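Long-range contacts in glyoxalase family protein (Listeria monocytogenes, PDB 2P7Q), which catalyses the manganese-dependent hydration of the antibiotic fosfomycin, thereby making the bacterium resistant to it: residues A[5-10]-A[51-56]; A[10-15]-A[113-118]; A[92-97]-A[108-113]. The protein carries 1 engineered substitution. All blocks are in the same frame, centred on the assembly; numbering follows the deposited sequence.

Contact 1. Residues A[5-10]-A[51-56]. With MN (manganese (II) ion), chain I; GG6 ([(1S,2S)-1,2-dihydroxypropyl]phosphonic acid), chain J.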
loop_
_atom_site.group_PDB
_atom_site.type_symbol
_atom_site.label_atom_id
_atom_site.label_comp_id
_atom_site.label_asym_id
_atom_site.label_seq_id
_atom_site.Cartn_x
_atom_site.Cartn_y
_atom_site.Cartn_z
ATOM N N LEU A 5 1.455 8.799 -5.641
ATOM C CA LEU A 5 2.112 7.880 -4.713
ATOM C C LEU A 5 3.621 8.132 -4.700
ATOM O O LEU A 5 4.247 8.245 -5.746
ATOM C CB LEU A 5 1.841 6.438 -5.139
ATOM C CG LEU A 5 2.211 5.299 -4.183
ATOM C CD1 LEU A 5 1.349 5.366 -2.928
ATOM C CD2 LEU A 5 1.989 3.969 -4.890
ATOM N N SER A 6 4.209 8.239 -3.519
ATOM C CA SER A 6 5.643 8.454 -3.446
ATOM C C SER A 6 6.336 7.106 -3.473
ATOM O O SER A 6 7.113 6.808 -4.375
ATOM C CB SER A 6 6.027 9.171 -2.160
ATOM O OG SER A 6 7.428 9.381 -2.120
ATOM N N HIS A 7 6.030 6.294 -2.470
ATOM C CA HIS A 7 6.618 4.972 -2.338
ATOM C C HIS A 7 5.930 4.203 -1.218
ATOM O O HIS A 7 5.117 4.759 -0.483
ATOM C CB HIS A 7 8.113 5.089 -2.020
ATOM C CG HIS A 7 8.411 5.820 -0.746
ATOM N ND1 HIS A 7 8.595 7.185 -0.695
ATOM C CD2 HIS A 7 8.565 5.373 0.523
ATOM C CE1 HIS A 7 8.854 7.548 0.551
ATOM N NE2 HIS A 7 8.842 6.467 1.310
ATOM N N ILE A 8 6.266 2.925 -1.098
ATOM C CA ILE A 8 5.704 2.059 -0.071
ATOM C C ILE A 8 6.879 1.326 0.566
ATOM O O ILE A 8 7.655 0.664 -0.120
ATOM C CB ILE A 8 4.721 1.043 -0.688
ATOM C CG1 ILE A 8 3.587 1.797 -1.389
ATOM C CG2 ILE A 8 4.186 0.119 0.380
ATOM C CD1 ILE A 8 2.524 0.917 -2.011
ATOM N N THR A 9 7.019 1.457 1.876
ATOM C CA THR A 9 8.122 0.825 2.575
ATOM C C THR A 9 7.666 -0.335 3.434
ATOM O O THR A 9 6.873 -0.159 4.349
ATOM C CB THR A 9 8.848 1.839 3.491
ATOM O OG1 THR A 9 9.443 2.867 2.694
ATOM C CG2 THR A 9 9.922 1.159 4.315
ATOM N N LEU A 10 8.174 -1.527 3.143
ATOM C CA LEU A 10 7.826 -2.694 3.937
ATOM C C LEU A 10 9.006 -3.062 4.822
ATOM O O LEU A 10 10.154 -2.780 4.495
ATOM C CB LEU A 10 7.465 -3.868 3.040
ATOM C CG LEU A 10 6.286 -3.598 2.109
ATOM C CD1 LEU A 10 5.977 -4.855 1.305
ATOM C CD2 LEU A 10 5.068 -3.153 2.936
ATOM N N GLY A 51 6.333 0.694 -12.299
ATOM C CA GLY A 51 6.233 2.097 -11.956
ATOM C C GLY A 51 6.415 2.406 -10.486
ATOM O O GLY A 51 7.146 3.314 -10.130
ATOM N N LEU A 52 5.760 1.637 -9.627
ATOM C CA LEU A 52 5.835 1.859 -8.193
ATOM C C LEU A 52 7.219 1.709 -7.558
ATOM O O LEU A 52 7.957 0.779 -7.854
ATOM C CB LEU A 52 4.837 0.938 -7.484
ATOM C CG LEU A 52 4.826 1.062 -5.958
ATOM C CD1 LEU A 52 4.819 2.531 -5.548
ATOM C CD2 LEU A 52 3.608 0.332 -5.400
ATOM N N TRP A 53 7.552 2.637 -6.671
ATOM C CA TRP A 53 8.823 2.632 -5.959
ATOM C C TRP A 53 8.640 1.884 -4.619
ATOM O O TRP A 53 8.082 2.422 -3.667
ATOM C CB TRP A 53 9.267 4.093 -5.752
ATOM C CG TRP A 53 10.451 4.319 -4.854
ATOM C CD1 TRP A 53 11.345 3.382 -4.416
ATOM C CD2 TRP A 53 10.870 5.570 -4.280
ATOM N NE1 TRP A 53 12.292 3.970 -3.605
ATOM C CE2 TRP A 53 12.025 5.310 -3.504
ATOM C CE3 TRP A 53 10.385 6.882 -4.345
ATOM C CZ2 TRP A 53 12.700 6.316 -2.797
ATOM C CZ3 TRP A 53 11.059 7.884 -3.640
ATOM C CH2 TRP A 53 12.203 7.591 -2.877
ATOM N N ILE A 54 9.095 0.633 -4.563
ATOM C CA ILE A 54 8.973 -0.190 -3.355
ATOM C C ILE A 54 10.272 -0.226 -2.564
ATOM O O ILE A 54 11.337 -0.465 -3.123
ATOM C CB ILE A 54 8.626 -1.657 -3.691
ATOM C CG1 ILE A 54 7.477 -1.716 -4.692
ATOM C CG2 ILE A 54 8.235 -2.403 -2.419
ATOM C CD1 ILE A 54 6.195 -1.137 -4.165
ATOM N N CYS A 55 10.181 0.002 -1.259
ATOM C CA CYS A 55 11.354 -0.025 -0.398
ATOM C C CYS A 55 11.255 -1.148 0.622
ATOM O O CYS A 55 10.211 -1.361 1.229
ATOM C CB CYS A 55 11.511 1.293 0.337
ATOM S SG CYS A 55 11.908 2.668 -0.728
ATOM N N ILE A 56 12.359 -1.865 0.800
ATOM C CA ILE A 56 12.425 -2.970 1.744
ATOM C C ILE A 56 13.539 -2.682 2.753
ATOM O O ILE A 56 14.672 -2.397 2.376
ATOM C CB ILE A 56 12.713 -4.297 1.005
ATOM C CG1 ILE A 56 11.665 -4.529 -0.090
ATOM C CG2 ILE A 56 12.683 -5.456 1.980
ATOM C CD1 ILE A 56 10.231 -4.707 0.430
HETATM MN MN MN I . 9.298 6.405 3.574
HETATM O O1 GG6 J . 10.513 7.846 3.495
HETATM C C2 GG6 J . 11.930 8.017 3.305
HETATM C C3 GG6 J . 12.380 9.362 3.960
HETATM C C1 GG6 J . 12.743 6.836 3.943
HETATM O O2 GG6 J . 12.596 6.721 5.371
HETATM P P GG6 J . 12.337 5.247 3.235
HETATM O O3 GG6 J . 12.456 5.345 1.661
HETATM O O4 GG6 J . 13.301 4.296 3.730
HETATM O O5 GG6 J . 10.893 4.777 3.632
#

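Contact 2. Residues A[10-15]-A[113-118]. With MN (manganese (II) ion), chain G; GG6 ([(1S,2S)-1,2-dihydroxypropyl]phosphonic acid), chain H.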
loop_
_atom_site.group_PDB
_atom_site.type_symbol
_atom_site.label_atom_id
_atom_site.label_comp_id
_atom_site.label_asym_id
_atom_site.label_seq_id
_atom_site.Cartn_x
_atom_site.Cartn_y
_atom_site.Cartn_z
ATOM N N LEU A 10 8.174 -1.527 3.143
ATOM C CA LEU A 10 7.826 -2.694 3.937
ATOM C C LEU A 10 9.006 -3.062 4.822
ATOM O O LEU A 10 10.154 -2.780 4.495
ATOM C CB LEU A 10 7.465 -3.868 3.040
ATOM C CG LEU A 10 6.286 -3.598 2.109
ATOM C CD1 LEU A 10 5.977 -4.855 1.305
ATOM C CD2 LEU A 10 5.068 -3.153 2.936
ATOM N N ILE A 11 8.711 -3.682 5.952
ATOM C CA ILE A 11 9.737 -4.088 6.894
ATOM C C ILE A 11 9.779 -5.613 6.901
ATOM O O ILE A 11 8.742 -6.267 7.030
ATOM C CB ILE A 11 9.406 -3.569 8.298
ATOM C CG1 ILE A 11 9.147 -2.060 8.234
ATOM C CG2 ILE A 11 10.544 -3.893 9.258
ATOM C CD1 ILE A 11 10.290 -1.246 7.649
ATOM N N VAL A 12 10.975 -6.171 6.756
ATOM C CA VAL A 12 11.155 -7.624 6.710
ATOM C C VAL A 12 12.323 -8.098 7.581
ATOM O O VAL A 12 13.304 -7.382 7.768
ATOM C CB VAL A 12 11.405 -8.074 5.265
ATOM C CG1 VAL A 12 10.148 -7.905 4.436
ATOM C CG2 VAL A 12 12.525 -7.238 4.664
ATOM N N LYS A 13 12.208 -9.315 8.097
ATOM C CA LYS A 13 13.228 -9.905 8.967
ATOM C C LYS A 13 14.491 -10.281 8.189
ATOM O O LYS A 13 15.616 -10.008 8.633
ATOM C CB LYS A 13 12.672 -11.153 9.663
ATOM C CG LYS A 13 12.640 -12.378 8.772
ATOM C CD LYS A 13 11.976 -13.577 9.430
ATOM C CE LYS A 13 10.457 -13.491 9.375
ATOM N NZ LYS A 13 9.879 -14.855 9.202
ATOM N N ASP A 14 14.290 -10.901 7.027
ATOM C CA ASP A 14 15.383 -11.342 6.167
ATOM C C ASP A 14 15.347 -10.598 4.834
ATOM O O ASP A 14 14.554 -10.925 3.956
ATOM C CB ASP A 14 15.251 -12.846 5.925
ATOM C CG ASP A 14 16.425 -13.423 5.155
ATOM O OD1 ASP A 14 17.210 -12.653 4.558
ATOM O OD2 ASP A 14 16.549 -14.664 5.140
ATOM N N LEU A 15 16.214 -9.610 4.670
ATOM C CA LEU A 15 16.235 -8.839 3.430
ATOM C C LEU A 15 16.435 -9.679 2.172
ATOM O O LEU A 15 15.560 -9.729 1.314
ATOM C CB LEU A 15 17.312 -7.766 3.484
ATOM C CG LEU A 15 17.266 -6.873 2.249
ATOM C CD1 LEU A 15 15.942 -6.098 2.274
ATOM C CD2 LEU A 15 18.451 -5.915 2.219
ATOM N N ASP A 113 6.797 -12.057 5.608
ATOM C CA ASP A 113 6.576 -11.223 6.776
ATOM C C ASP A 113 5.133 -10.730 6.955
ATOM O O ASP A 113 4.907 -9.574 7.294
ATOM C CB ASP A 113 7.539 -10.042 6.719
ATOM C CG ASP A 113 9.012 -10.476 6.769
ATOM O OD1 ASP A 113 9.546 -10.654 7.887
ATOM O OD2 ASP A 113 9.627 -10.644 5.691
ATOM N N ASN A 114 4.161 -11.607 6.735
ATOM C CA ASN A 114 2.761 -11.233 6.900
ATOM C C ASN A 114 2.253 -10.075 6.043
ATOM O O ASN A 114 1.314 -9.388 6.443
ATOM C CB ASN A 114 2.473 -10.879 8.358
ATOM C CG ASN A 114 2.627 -12.052 9.284
ATOM O OD1 ASN A 114 2.317 -13.194 8.926
ATOM N ND2 ASN A 114 3.091 -11.782 10.497
ATOM N N HIS A 115 2.870 -9.827 4.893
ATOM C CA HIS A 115 2.404 -8.755 4.031
ATOM C C HIS A 115 1.430 -9.334 3.010
ATOM O O HIS A 115 1.832 -10.106 2.144
ATOM C CB HIS A 115 3.563 -8.102 3.293
ATOM C CG HIS A 115 4.536 -7.391 4.182
ATOM N ND1 HIS A 115 5.488 -8.054 4.926
ATOM C CD2 HIS A 115 4.742 -6.071 4.401
ATOM C CE1 HIS A 115 6.243 -7.173 5.557
ATOM N NE2 HIS A 115 5.812 -5.963 5.256
ATOM N N LEU A 116 0.155 -8.965 3.103
ATOM C CA LEU A 116 -0.840 -9.475 2.164
ATOM C C LEU A 116 -0.712 -8.764 0.818
ATOM O O LEU A 116 -0.733 -7.534 0.737
ATOM C CB LEU A 116 -2.252 -9.287 2.721
ATOM C CG LEU A 116 -3.383 -9.930 1.913
ATOM C CD1 LEU A 116 -3.129 -11.416 1.733
ATOM C CD2 LEU A 116 -4.707 -9.711 2.635
ATOM N N PHE A 117 -0.550 -9.555 -0.233
ATOM C CA PHE A 117 -0.413 -9.029 -1.580
ATOM C C PHE A 117 -1.556 -9.543 -2.414
ATOM O O PHE A 117 -2.224 -10.517 -2.050
ATOM C CB PHE A 117 0.906 -9.485 -2.234
ATOM C CG PHE A 117 2.112 -8.734 -1.765
ATOM C CD1 PHE A 117 2.813 -9.149 -0.646
ATOM C CD2 PHE A 117 2.511 -7.575 -2.415
ATOM C CE1 PHE A 117 3.895 -8.421 -0.170
ATOM C CE2 PHE A 117 3.597 -6.835 -1.947
ATOM C CZ PHE A 117 4.288 -7.263 -0.818
ATOM N N GLU A 118 -1.773 -8.891 -3.547
ATOM C CA GLU A 118 -2.830 -9.295 -4.455
ATOM C C GLU A 118 -2.530 -8.912 -5.882
ATOM O O GLU A 118 -1.995 -7.846 -6.151
ATOM C CB GLU A 118 -4.168 -8.666 -4.053
ATOM C CG GLU A 118 -5.195 -8.656 -5.185
ATOM C CD GLU A 118 -6.482 -7.946 -4.804
ATOM O OE1 GLU A 118 -6.400 -6.983 -4.004
ATOM O OE2 GLU A 118 -7.562 -8.340 -5.311
HETATM MN MN MN G . -8.274 -5.773 -3.052
HETATM O O1 GG6 H . -9.707 -6.938 -4.095
HETATM C C2 GG6 H . -11.001 -6.376 -4.465
HETATM C C3 GG6 H . -11.730 -7.374 -5.439
HETATM C C1 GG6 H . -11.903 -6.128 -3.196
HETATM O O2 GG6 H . -12.161 -7.346 -2.513
HETATM P P GG6 H . -11.157 -5.005 -2.040
HETATM O O3 GG6 H . -10.884 -3.635 -2.726
HETATM O O4 GG6 H . -12.066 -4.839 -0.942
HETATM O O5 GG6 H . -9.788 -5.586 -1.492
HETATM O O HOH W 1 12.142 -11.719 5.425
#

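Contact 3. Residues A[92-97]-A[108-113]. With GG6 ([(1S,2S)-1,2-dihydroxypropyl]phosphonic acid), chain H.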
loop_
_atom_site.group_PDB
_atom_site.type_symbol
_atom_site.label_atom_id
_atom_site.label_comp_id
_atom_site.label_asym_id
_atom_site.label_seq_id
_atom_site.Cartn_x
_atom_site.Cartn_y
_atom_site.Cartn_z
ATOM N N GLU A 92 2.363 -19.176 0.455
ATOM C CA GLU A 92 0.974 -19.381 0.847
ATOM C C GLU A 92 0.004 -18.516 0.037
ATOM O O GLU A 92 0.240 -17.326 -0.139
ATOM C CB GLU A 92 0.821 -19.071 2.336
ATOM C CG GLU A 92 -0.571 -19.306 2.878
ATOM C CD GLU A 92 -0.725 -18.813 4.301
ATOM O OE1 GLU A 92 -1.868 -18.841 4.818
ATOM O OE2 GLU A 92 0.300 -18.395 4.898
ATOM N N MET A 93 -1.070 -19.130 -0.460
ATOM C CA MET A 93 -2.107 -18.437 -1.234
ATOM C C MET A 93 -3.480 -18.589 -0.580
ATOM O O MET A 93 -3.907 -19.701 -0.311
ATOM C CB MET A 93 -2.223 -19.007 -2.647
ATOM C CG MET A 93 -1.168 -18.565 -3.626
ATOM S SD MET A 93 -1.566 -19.153 -5.300
ATOM C CE MET A 93 -0.638 -20.708 -5.362
ATOM N N LYS A 94 -4.178 -17.478 -0.343
ATOM C CA LYS A 94 -5.513 -17.540 0.250
ATOM C C LYS A 94 -6.464 -18.168 -0.772
ATOM O O LYS A 94 -6.150 -18.248 -1.955
ATOM C CB LYS A 94 -6.019 -16.138 0.609
ATOM C CG LYS A 94 -5.114 -15.338 1.534
ATOM C CD LYS A 94 -4.791 -16.104 2.818
ATOM C CE LYS A 94 -5.816 -15.887 3.912
ATOM N NZ LYS A 94 -5.694 -14.534 4.493
ATOM N N PRO A 95 -7.631 -18.651 -0.324
ATOM C CA PRO A 95 -8.586 -19.255 -1.264
ATOM C C PRO A 95 -9.353 -18.167 -2.033
ATOM O O PRO A 95 -9.283 -16.983 -1.686
ATOM C CB PRO A 95 -9.515 -20.053 -0.350
ATOM C CG PRO A 95 -8.675 -20.315 0.866
ATOM C CD PRO A 95 -7.980 -19.003 1.061
ATOM N N GLU A 96 -10.083 -18.565 -3.068
ATOM C CA GLU A 96 -10.859 -17.607 -3.846
ATOM C C GLU A 96 -11.842 -16.865 -2.943
ATOM O O GLU A 96 -12.603 -17.472 -2.189
ATOM C CB GLU A 96 -11.611 -18.321 -4.973
ATOM C CG GLU A 96 -10.773 -18.570 -6.234
ATOM C CD GLU A 96 -10.727 -17.362 -7.177
ATOM O OE1 GLU A 96 -10.040 -17.447 -8.224
ATOM O OE2 GLU A 96 -11.381 -16.332 -6.877
ATOM N N ARG A 97 -11.811 -15.543 -3.026
ATOM C CA ARG A 97 -12.679 -14.693 -2.227
ATOM C C ARG A 97 -14.020 -14.509 -2.959
ATOM O O ARG A 97 -14.052 -14.437 -4.190
ATOM C CB ARG A 97 -11.976 -13.355 -2.030
ATOM C CG ARG A 97 -12.509 -12.502 -0.924
ATOM C CD ARG A 97 -11.679 -11.243 -0.801
ATOM N NE ARG A 97 -12.158 -10.400 0.288
ATOM C CZ ARG A 97 -12.073 -10.728 1.573
ATOM N NH1 ARG A 97 -11.519 -11.882 1.926
ATOM N NH2 ARG A 97 -12.550 -9.910 2.501
ATOM N N TYR A 108 -4.605 -13.812 -3.938
ATOM C CA TYR A 108 -4.083 -13.241 -2.699
ATOM C C TYR A 108 -2.994 -14.161 -2.169
ATOM O O TYR A 108 -3.066 -15.377 -2.350
ATOM C CB TYR A 108 -5.202 -13.079 -1.662
ATOM C CG TYR A 108 -6.038 -11.818 -1.837
ATOM C CD1 TYR A 108 -7.308 -11.855 -2.426
ATOM C CD2 TYR A 108 -5.565 -10.587 -1.384
ATOM C CE1 TYR A 108 -8.084 -10.692 -2.546
ATOM C CE2 TYR A 108 -6.330 -9.427 -1.505
ATOM C CZ TYR A 108 -7.586 -9.484 -2.081
ATOM O OH TYR A 108 -8.328 -8.317 -2.164
ATOM N N PHE A 109 -1.990 -13.586 -1.513
ATOM C CA PHE A 109 -0.890 -14.381 -0.993
ATOM C C PHE A 109 0.028 -13.544 -0.113
ATOM O O PHE A 109 0.010 -12.317 -0.187
ATOM C CB PHE A 109 -0.111 -14.966 -2.171
ATOM C CG PHE A 109 0.466 -13.926 -3.095
ATOM C CD1 PHE A 109 1.730 -13.397 -2.865
ATOM C CD2 PHE A 109 -0.258 -13.470 -4.191
ATOM C CE1 PHE A 109 2.266 -12.427 -3.711
ATOM C CE2 PHE A 109 0.264 -12.501 -5.044
ATOM C CZ PHE A 109 1.529 -11.978 -4.802
ATOM N N TYR A 110 0.841 -14.190 0.718
ATOM C CA TYR A 110 1.734 -13.426 1.580
ATOM C C TYR A 110 3.191 -13.499 1.150
ATOM O O TYR A 110 3.550 -14.260 0.264
ATOM C CB TYR A 110 1.672 -13.917 3.021
ATOM C CG TYR A 110 0.307 -13.915 3.648
ATOM C CD1 TYR A 110 -0.562 -14.983 3.456
ATOM C CD2 TYR A 110 -0.113 -12.846 4.444
ATOM C CE1 TYR A 110 -1.808 -14.990 4.039
ATOM C CE2 TYR A 110 -1.359 -12.846 5.032
ATOM C CZ TYR A 110 -2.198 -13.919 4.826
ATOM O OH TYR A 110 -3.430 -13.944 5.406
ATOM N N ASP A 111 4.020 -12.673 1.776
ATOM C CA ASP A 111 5.438 -12.714 1.515
ATOM C C ASP A 111 5.878 -13.515 2.733
ATOM O O ASP A 111 5.111 -14.357 3.207
ATOM C CB ASP A 111 6.055 -11.315 1.513
ATOM C CG ASP A 111 5.912 -10.608 2.834
ATOM O OD1 ASP A 111 6.587 -9.575 3.024
ATOM O OD2 ASP A 111 5.123 -11.074 3.671
ATOM N N PHE A 112 7.065 -13.258 3.271
ATOM C CA PHE A 112 7.511 -14.032 4.426
ATOM C C PHE A 112 7.314 -13.276 5.719
ATOM O O PHE A 112 7.613 -13.794 6.801
ATOM C CB PHE A 112 8.982 -14.403 4.278
ATOM C CG PHE A 112 9.294 -15.075 2.987
ATOM C CD1 PHE A 112 10.082 -14.440 2.034
ATOM C CD2 PHE A 112 8.752 -16.327 2.695
ATOM C CE1 PHE A 112 10.323 -15.041 0.802
ATOM C CE2 PHE A 112 8.982 -16.941 1.461
ATOM C CZ PHE A 112 9.767 -16.296 0.513
ATOM N N ASP A 113 6.797 -12.057 5.608
ATOM C CA ASP A 113 6.576 -11.223 6.776
ATOM C C ASP A 113 5.133 -10.730 6.955
ATOM O O ASP A 113 4.907 -9.574 7.294
ATOM C CB ASP A 113 7.539 -10.042 6.719
ATOM C CG ASP A 113 9.012 -10.476 6.769
ATOM O OD1 ASP A 113 9.546 -10.654 7.887
ATOM O OD2 ASP A 113 9.627 -10.644 5.691
HETATM O O1 GG6 H . -9.707 -6.938 -4.095
HETATM C C2 GG6 H . -11.001 -6.376 -4.465
HETATM C C3 GG6 H . -11.730 -7.374 -5.439
HETATM C C1 GG6 H . -11.903 -6.128 -3.196
HETATM O O2 GG6 H . -12.161 -7.346 -2.513
HETATM P P GG6 H . -11.157 -5.005 -2.040
HETATM O O3 GG6 H . -10.884 -3.635 -2.726
HETATM O O4 GG6 H . -12.066 -4.839 -0.942
HETATM O O5 GG6 H . -9.788 -5.586 -1.492
#

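Contact 1. Residues A[5-10]-A[51-56]
H7 holds its CG between its own backbone N and carbonyl carbon (chi1 60°), while W53 has its CG anti to the backbone N (chi1 171°), and with these torsions the two side chains run alongside each other in the same direction. H7 CB lies over one face of the indole, offset toward the rim, and makes a CH-pi contact with the five-membered ring of W53, 4.0 Å from H7 CB to its centroid. The imidazole is turned obliquely, its plane 48° from that of the indole. H7 ND1 donates to S6 OG at 2.9 Å, a bond tilted out of the imidazole plane that helps set the rotation of the ring and leaves H7 NE2 to bind manganese at 2.3 Å. The ligand's O1 and O5 chelate the same ion, and T9 OG1 donates to that O5 at 2.6 Å.

Beneath this site, 5-10 and 51-56 are parallel neighbours, the first and last strands of a beta-alpha-beta-beta-beta module of the glyoxalase (vicinal oxygen chelate) superfamily. The backbone bond C55 N to I8 O, at 2.8 Å, is flanked by I8 N to W53 O and L10 N to C55 O. I8, L10, I54 and I56 point to the other face of the sheet. There I8 CD1 meets L52 CD2 at 3.6 Å and L10 CB meets I56 CD1 at 3.9 Å, with helix 15-26 packed on I56. L5, H7 and T9 continue the sheet into an antiparallel strand of the second subunit, whose H69 and E118 complete the manganese site.

Contact 2. Residues A[10-15]-A[113-118]
D113 reaches the turn at K13 with both carboxylate oxygens. D113 OD1 accepts from K13 N at 3.0 Å, the donor standing well above the carboxylate plane, while D113 OD2 accepts a hydrogen bond from a water whose O is 2.7 Å away; that water accepts from D14 N. V12 CG1 packs against D113 OD2 at 3.1 Å, the two side chains crossing at about a right angle. K13 NZ stays 4.4 Å from D113 OD1, too far for a salt bridge. Next along, H115 slides past L10, with H115 CD2 3.3 Å from L10 CD2, and turns its ring edge to the backbone, where H115 CE1 lies 3.0 Å from I11 O. L10 CD1 and F117 CZ meet tip to tip at 3.6 Å.

The contact joins the two halves of the glyoxalase-type chain: the end of strand 4-12, at the entry to helix 15-26, and the approach to strand 116-120. Further out, D14 caps that helix through K17 N, and D111 OD2 holds H115 N. H115 NE2 is hydrogen-bonded to N68 OD1 of the second subunit. Farther along the strand, E118 OE1 binds manganese, and E118 OE2 is hydrogen-bonded to S106 OG.

Contact 3. Residues A[92-97]-A[108-113]
Around M93 and F109 a loop is tied to the edge of a sheet by a single backbone bridge: 92-97, which follows helix 79-87, runs roughly antiparallel to strand 106-110. K94 N donates to Y108 O at 3.1 Å, and Y110 N makes a weak bond to E92 O. F109 CB comes within 3.1 Å of that same E92 O. F109 has its CG between backbone N and carbonyl carbon (chi1 60°), a torsion that turns the ring away from the loop and in among F21 and F26 of helix 15-26 and I86 of helix 79-87.

On the other side of the bridge K94 curls, bent at three successive torsions, until K94 CD touches Y110 CE1 at 3.4 Å and K94 NZ donates to Y110 OH, where the modelled 2.5 Å is probably an underestimate. E92 lies alongside the same tyrosine, its OE2 3.8 Å from Y110 CD1; that carboxylate forms a salt bridge with R65, which also makes a cation-pi contact with Y110. Farther along, R97 CD rests obliquely against Y108 CE1 at 4.0 Å. Y108 OH donates to the ligand's O1 at 2.7 Å, and its ring meets H69 edge-to-face. With H69 and E118, Y108 lines the manganese pocket carried on the curved sheet of the second glyoxalase module, as is typical of metalloenzymes of the vicinal oxygen chelate superfamily.

Overall arrangement
From the N terminus, strand 4-12 serves two contacts. Contact 1 closes the loop from 5-10 to 51-56, bringing strand 52-58 beside 4-12 after helix 15-26 and two strands. Contact 2 starts from the end of that strand 4-12 and spans nearly the whole chain to 113-118; its loop crosses that of contact 1, and I56 packs on V12 and L15. Contact 3 follows contact 1 and lies within the span of contact 2, sharing D113 and fastening the 92-97 loop to strand 106-110. F117 N to F109 O links contacts 2 and 3 in the second sheet, where E118 and Y108 face one manganese site; contact 1 supplies H7 to the other, shared with the second subunit.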